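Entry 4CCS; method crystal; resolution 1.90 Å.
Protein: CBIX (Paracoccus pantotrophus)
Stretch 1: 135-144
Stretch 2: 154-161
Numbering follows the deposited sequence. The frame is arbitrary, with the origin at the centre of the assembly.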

ATOM      1  N   PRO A 135      -7.010   5.920   7.464  1.00 24.71           N
ATOM      2  CA  PRO A 135      -6.890   4.696   6.637  1.00 24.02           C
ATOM      3  C   PRO A 135      -8.222   4.108   6.157  1.00 25.69           C
ATOM      4  O   PRO A 135      -8.329   3.724   4.987  1.00 24.30           O
ATOM      5  CB  PRO A 135      -6.143   3.719   7.550  1.00 25.85           C
ATOM      6  CG  PRO A 135      -5.349   4.586   8.441  1.00 30.46           C
ATOM      7  CD  PRO A 135      -6.232   5.767   8.715  1.00 26.22           C
ATOM      8  N   SER A 136      -9.239   4.030   7.037  1.00 22.50           N
ATOM      9  CA  SER A 136     -10.535   3.486   6.611  1.00 21.89           C
ATOM     10  C   SER A 136     -11.273   4.416   5.657  1.00 24.49           C
ATOM     11  O   SER A 136     -11.950   3.928   4.755  1.00 22.84           O
ATOM     12  CB  SER A 136     -11.408   3.089   7.796  1.00 25.34           C
ATOM     13  OG  SER A 136     -11.780   4.207   8.583  1.00 31.37           O
ATOM     14  N   GLU A 137     -11.126   5.746   5.823  1.00 22.44           N
ATOM     15  CA  GLU A 137     -11.753   6.687   4.874  1.00 22.89           C
ATOM     16  C   GLU A 137     -11.106   6.500   3.491  1.00 25.09           C
ATOM     17  O   GLU A 137     -11.818   6.456   2.489  1.00 23.18           O
ATOM     18  CB  GLU A 137     -11.623   8.156   5.331  1.00 24.53           C
ATOM     19  CG  GLU A 137     -12.495   8.520   6.521  1.00 39.34           C
ATOM     20  CD  GLU A 137     -13.991   8.556   6.272  1.00 70.15           C
ATOM     21  OE1 GLU A 137     -14.484   9.584   5.754  1.00 73.00           O
ATOM     22  OE2 GLU A 137     -14.677   7.570   6.629  1.00 65.76           O
ATOM     23  N   ALA A 138      -9.768   6.316   3.458  1.00 22.18           N
ATOM     24  CA  ALA A 138      -9.030   6.086   2.212  1.00 21.79           C
ATOM     25  C   ALA A 138      -9.443   4.769   1.531  1.00 24.33           C
ATOM     26  O   ALA A 138      -9.578   4.747   0.309  1.00 23.36           O
ATOM     27  CB  ALA A 138      -7.531   6.116   2.471  1.00 22.72           C
ATOM     28  N   ALA A 139      -9.654   3.675   2.313  1.00 20.06           N
ATOM     29  CA  ALA A 139     -10.084   2.397   1.736  1.00 19.03           C
ATOM     30  C   ALA A 139     -11.510   2.497   1.217  1.00 21.77           C
ATOM     31  O   ALA A 139     -11.806   1.934   0.161  1.00 21.38           O
ATOM     32  CB  ALA A 139      -9.950   1.267   2.754  1.00 19.73           C
ATOM     33  N   ARG A 140     -12.393   3.249   1.922  1.00 19.35           N
ATOM     34  CA  ARG A 140     -13.777   3.435   1.437  1.00 19.42           C
ATOM     35  C   ARG A 140     -13.803   4.248   0.169  1.00 21.82           C
ATOM     36  O   ARG A 140     -14.624   3.970  -0.700  1.00 20.27           O
ATOM     37  CB  ARG A 140     -14.697   4.046   2.502  1.00 19.76           C
ATOM     38  CG  ARG A 140     -15.286   2.977   3.430  1.00 24.93           C
ATOM     39  CD  ARG A 140     -16.249   3.572   4.454  1.00 31.00           C
ATOM     40  NE  ARG A 140     -15.549   4.429   5.407  1.00 29.20           N
ATOM     41  CZ  ARG A 140     -15.014   4.012   6.548  1.00 41.78           C
ATOM     42  NH1 ARG A 140     -15.098   2.734   6.903  1.00 32.27           N
ATOM     43  NH2 ARG A 140     -14.371   4.863   7.333  1.00 33.48           N
ATOM     44  N   ARG A 141     -12.879   5.236   0.039  1.00 21.21           N
ATOM     45  CA  ARG A 141     -12.771   6.040  -1.193  1.00 21.74           C
ATOM     46  C   ARG A 141     -12.400   5.113  -2.361  1.00 24.84           C
ATOM     47  O   ARG A 141     -12.952   5.261  -3.459  1.00 23.59           O
ATOM     48  CB  ARG A 141     -11.698   7.133  -1.049  1.00 24.24           C
ATOM     49  CG  ARG A 141     -12.209   8.410  -0.408  1.00 43.98           C
ATOM     50  CD  ARG A 141     -11.257   9.587  -0.609  1.00 55.22           C
ATOM     51  NE  ARG A 141      -9.956   9.421   0.053  1.00 58.25           N
ATOM     52  CZ  ARG A 141      -9.721   9.670   1.340  1.00 67.19           C
ATOM     53  NH1 ARG A 141     -10.703  10.067   2.139  1.00 57.75           N
ATOM     54  NH2 ARG A 141      -8.504   9.509   1.839  1.00 46.91           N
ATOM     55  N   ILE A 142     -11.472   4.145  -2.119  1.00 20.99           N
ATOM     56  CA  ILE A 142     -11.087   3.158  -3.141  1.00 20.58           C
ATOM     57  C   ILE A 142     -12.326   2.317  -3.543  1.00 24.02           C
ATOM     58  O   ILE A 142     -12.663   2.253  -4.728  1.00 22.83           O
ATOM     59  CB  ILE A 142      -9.870   2.263  -2.716  1.00 22.97           C
ATOM     60  CG1 ILE A 142      -8.554   3.083  -2.493  1.00 23.07           C
ATOM     61  CG2 ILE A 142      -9.653   1.090  -3.708  1.00 23.75           C
ATOM     62  CD1 ILE A 142      -7.907   3.754  -3.736  1.00 29.60           C
ATOM     63  N   ALA A 143     -13.000   1.688  -2.559  1.00 21.55           N
ATOM     64  CA  ALA A 143     -14.189   0.862  -2.833  1.00 20.93           C
ATOM     65  C   ALA A 143     -15.272   1.660  -3.586  1.00 24.18           C
ATOM     66  O   ALA A 143     -15.811   1.159  -4.567  1.00 22.17           O
ATOM     67  CB  ALA A 143     -14.763   0.302  -1.536  1.00 21.35           C
ATOM     68  N   ALA A 144     -15.558   2.905  -3.146  1.00 23.21           N
ATOM     69  CA  ALA A 144     -16.568   3.754  -3.804  1.00 24.16           C
ATOM     70  C   ALA A 144     -16.184   4.102  -5.253  1.00 26.97           C
ATOM     71  O   ALA A 144     -17.067   4.277  -6.083  1.00 26.00           O
ATOM     72  CB  ALA A 144     -16.813   5.023  -2.993  1.00 24.94           C
ATOM     73  N   THR A 154     -17.295  -3.197  -1.124  1.00 19.36           N
ATOM     74  CA  THR A 154     -17.278  -2.893   0.306  1.00 18.70           C
ATOM     75  C   THR A 154     -15.869  -3.105   0.840  1.00 20.13           C
ATOM     76  O   THR A 154     -15.002  -3.603   0.108  1.00 18.82           O
ATOM     77  CB  THR A 154     -18.283  -3.751   1.073  1.00 26.27           C
ATOM     78  OG1 THR A 154     -17.946  -5.122   0.869  1.00 25.73           O
ATOM     79  CG2 THR A 154     -19.749  -3.455   0.700  1.00 26.01           C
ATOM     80  N   CYS A 155     -15.644  -2.700   2.092  1.00 17.14           N
ATOM     81  CA  CYS A 155     -14.363  -2.808   2.781  1.00 17.59           C
ATOM     82  C   CYS A 155     -14.479  -3.744   3.963  1.00 20.15           C
ATOM     83  O   CYS A 155     -15.553  -3.880   4.549  1.00 18.30           O
ATOM     84  CB  CYS A 155     -13.886  -1.439   3.252  1.00 19.47           C
ATOM     85  SG  CYS A 155     -13.545  -0.263   1.920  1.00 23.53           S
ATOM     86  N   GLY A 156     -13.329  -4.300   4.371  1.00 16.12           N
ATOM     87  CA  GLY A 156     -13.170  -5.127   5.555  1.00 14.92           C
ATOM     88  C   GLY A 156     -11.821  -4.748   6.123  1.00 17.49           C
ATOM     89  O   GLY A 156     -10.862  -4.586   5.363  1.00 16.87           O
ATOM     90  N   PHE A 157     -11.732  -4.613   7.450  1.00 14.14           N
ATOM     91  CA  PHE A 157     -10.505  -4.216   8.105  1.00 14.36           C
ATOM     92  C   PHE A 157     -10.004  -5.217   9.151  1.00 19.58           C
ATOM     93  O   PHE A 157     -10.745  -6.103   9.606  1.00 18.59           O
ATOM     94  CB  PHE A 157     -10.656  -2.813   8.732  1.00 16.19           C
ATOM     95  CG  PHE A 157     -11.102  -1.767   7.734  1.00 18.11           C
ATOM     96  CD1 PHE A 157     -10.183  -1.150   6.891  1.00 19.84           C
ATOM     97  CD2 PHE A 157     -12.443  -1.431   7.609  1.00 20.21           C
ATOM     98  CE1 PHE A 157     -10.595  -0.197   5.960  1.00 20.48           C
ATOM     99  CE2 PHE A 157     -12.855  -0.472   6.673  1.00 22.86           C
ATOM    100  CZ  PHE A 157     -11.929   0.129   5.847  1.00 19.80           C
ATOM    101  N   ILE A 158      -8.734  -5.061   9.530  1.00 17.56           N
ATOM    102  CA  ILE A 158      -8.127  -5.913  10.562  1.00 18.39           C
ATOM    103  C   ILE A 158      -8.260  -5.216  11.933  1.00 22.25           C
ATOM    104  O   ILE A 158      -8.595  -5.876  12.916  1.00 20.38           O
ATOM    105  CB  ILE A 158      -6.654  -6.261  10.182  1.00 21.45           C
ATOM    106  CG1 ILE A 158      -6.620  -7.316   9.054  1.00 21.85           C
ATOM    107  CG2 ILE A 158      -5.844  -6.783  11.396  1.00 23.31           C
ATOM    108  CD1 ILE A 158      -6.412  -6.808   7.722  1.00 37.07           C
ATOM    109  N   GLU A 159      -8.019  -3.891  11.986  1.00 19.98           N
ATOM    110  CA  GLU A 159      -8.017  -3.110  13.229  1.00 21.08           C
ATOM    111  C   GLU A 159      -9.340  -2.492  13.655  1.00 27.99           C
ATOM    112  O   GLU A 159      -9.457  -2.054  14.802  1.00 30.35           O
ATOM    113  CB  GLU A 159      -6.960  -1.998  13.156  1.00 22.96           C
ATOM    114  CG  GLU A 159      -5.537  -2.503  13.201  1.00 33.07           C
ATOM    115  CD  GLU A 159      -5.119  -3.149  14.507  1.00 52.47           C
ATOM    116  OE1 GLU A 159      -5.268  -2.504  15.571  1.00 50.70           O
ATOM    117  OE2 GLU A 159      -4.652  -4.309  14.461  1.00 44.36           O
ATOM    118  N   GLU A 160     -10.322  -2.428  12.761  1.00 23.20           N
ATOM    119  CA  GLU A 160     -11.567  -1.749  13.080  1.00 22.82           C
ATOM    120  C   GLU A 160     -12.743  -2.353  12.369  1.00 26.16           C
ATOM    121  O   GLU A 160     -12.568  -3.136  11.425  1.00 24.81           O
ATOM    122  CB  GLU A 160     -11.431  -0.251  12.731  1.00 24.27           C
ATOM    123  CG  GLU A 160     -11.246   0.005  11.244  1.00 29.64           C
ATOM    124  CD  GLU A 160     -10.919   1.435  10.883  1.00 39.77           C
ATOM    125  OE1 GLU A 160     -11.811   2.305  11.005  1.00 32.01           O
ATOM    126  OE2 GLU A 160      -9.778   1.677  10.432  1.00 21.50           O
ATOM    127  N   ALA A 161     -13.957  -2.021  12.844  1.00 23.20           N
ATOM    128  CA  ALA A 161     -15.180  -2.491  12.221  1.00 22.85           C
ATOM    129  C   ALA A 161     -15.387  -1.672  10.924  1.00 24.42           C
ATOM    130  O   ALA A 161     -15.040  -0.491  10.909  1.00 24.65           O
ATOM    131  CB  ALA A 161     -16.369  -2.300  13.165  1.00 23.89           C
TER
HETATM  132  O   HOH W   1      -9.214   4.314   9.820  1.00 32.26           O
HETATM  133  O   HOH W   2     -14.216   1.828   9.452  1.00 26.69           O

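The helix of stretch 1 lies across the strand that opens stretch 2, with axes 7.7 Å apart at closest approach and N-to-C directions 149° apart, so that the two run roughly antiparallel. The start of this helical segment therefore meets Phe157 and the loop beyond it, while its later turns meet Cys155 and Thr154. About 322 Å² is buried in all, and the contact is made largely by small side chains on the helix, with Arg140 at its margin, against Cys155, Phe157 and Glu160.

Pro135 points sideways and makes no contact, though its carbonyl O accepts a hydrogen bond from Ala139 N at 3.0 Å and so takes part in the regular helical ladder. Ser136 does the most varied work. Its CA-to-CB bond points toward stretch 2, and CB sits over one face of the Phe157 ring, 4.0 Å from the centroid, in a CH-pi contact. With chi1 in the p well, Ser136 OG donates a hydrogen bond to Glu160 OE1 at 3.1 Å, the one direct hydrogen bond between the stretches. A buried serine suits this place because its CB packs on the ring while its hydroxyl finds a carboxylate. Water 1 reinforces the link, accepting from Ser136 N at 2.8 Å and donating to Glu160 OE2, also at 2.8 Å. Glu160, extended at chi2 (t), thus reaches the helix with both carboxylate oxygens engaged.

Glu137 points away and never touches stretch 2, yet it is paired with a residue that does: its OE2 forms a salt bridge with Arg140 NH2 at 2.8 Å. Ala138 points sideways and takes no part.

Ala139 turns back toward the strand and is buried. Its CB meets the edge of the Phe157 ring, 3.6 Å from CE1, and lies 4.0 Å from Cys155 SG. The methyl thus packs against both the ring edge and the sulfur, and here Cys155 lies close to the helix backbone, with SG 3.3 Å from Ala139 O.

Arg140 sits at the margin, its CB sideways but its end nearer the strand. Its CG lies 4.0 Å from Cys155 SG, and NH1 approaches Phe157 CE2 obliquely at 3.9 Å. Besides the salt bridge, NH2 gives a weak hydrogen bond to Ser136 OG at 3.0 Å. Water 2 ties the same guanidinium to the loop, accepting from Arg140 NH1 at 2.8 Å and donating to Glu160 OE1 and to Ala161 O, each at 2.9 Å. The aliphatic CG lies by the sulfur while the guanidinium carries the polar links to Glu137, Ser136 and water 2.

Arg141 points away and Ile142 leads its end away, leaving Ala143 to close the contact. Its buried CB packs 3.7 Å from Cys155 SG and 4.2 Å from Thr154 O. The rule that emerges is spacing: Ser136, Ala139 and Ala143 place small side chains along one side of the helix, where Phe157 and Cys155 can nestle, while polar links gather near the Glu160 loop.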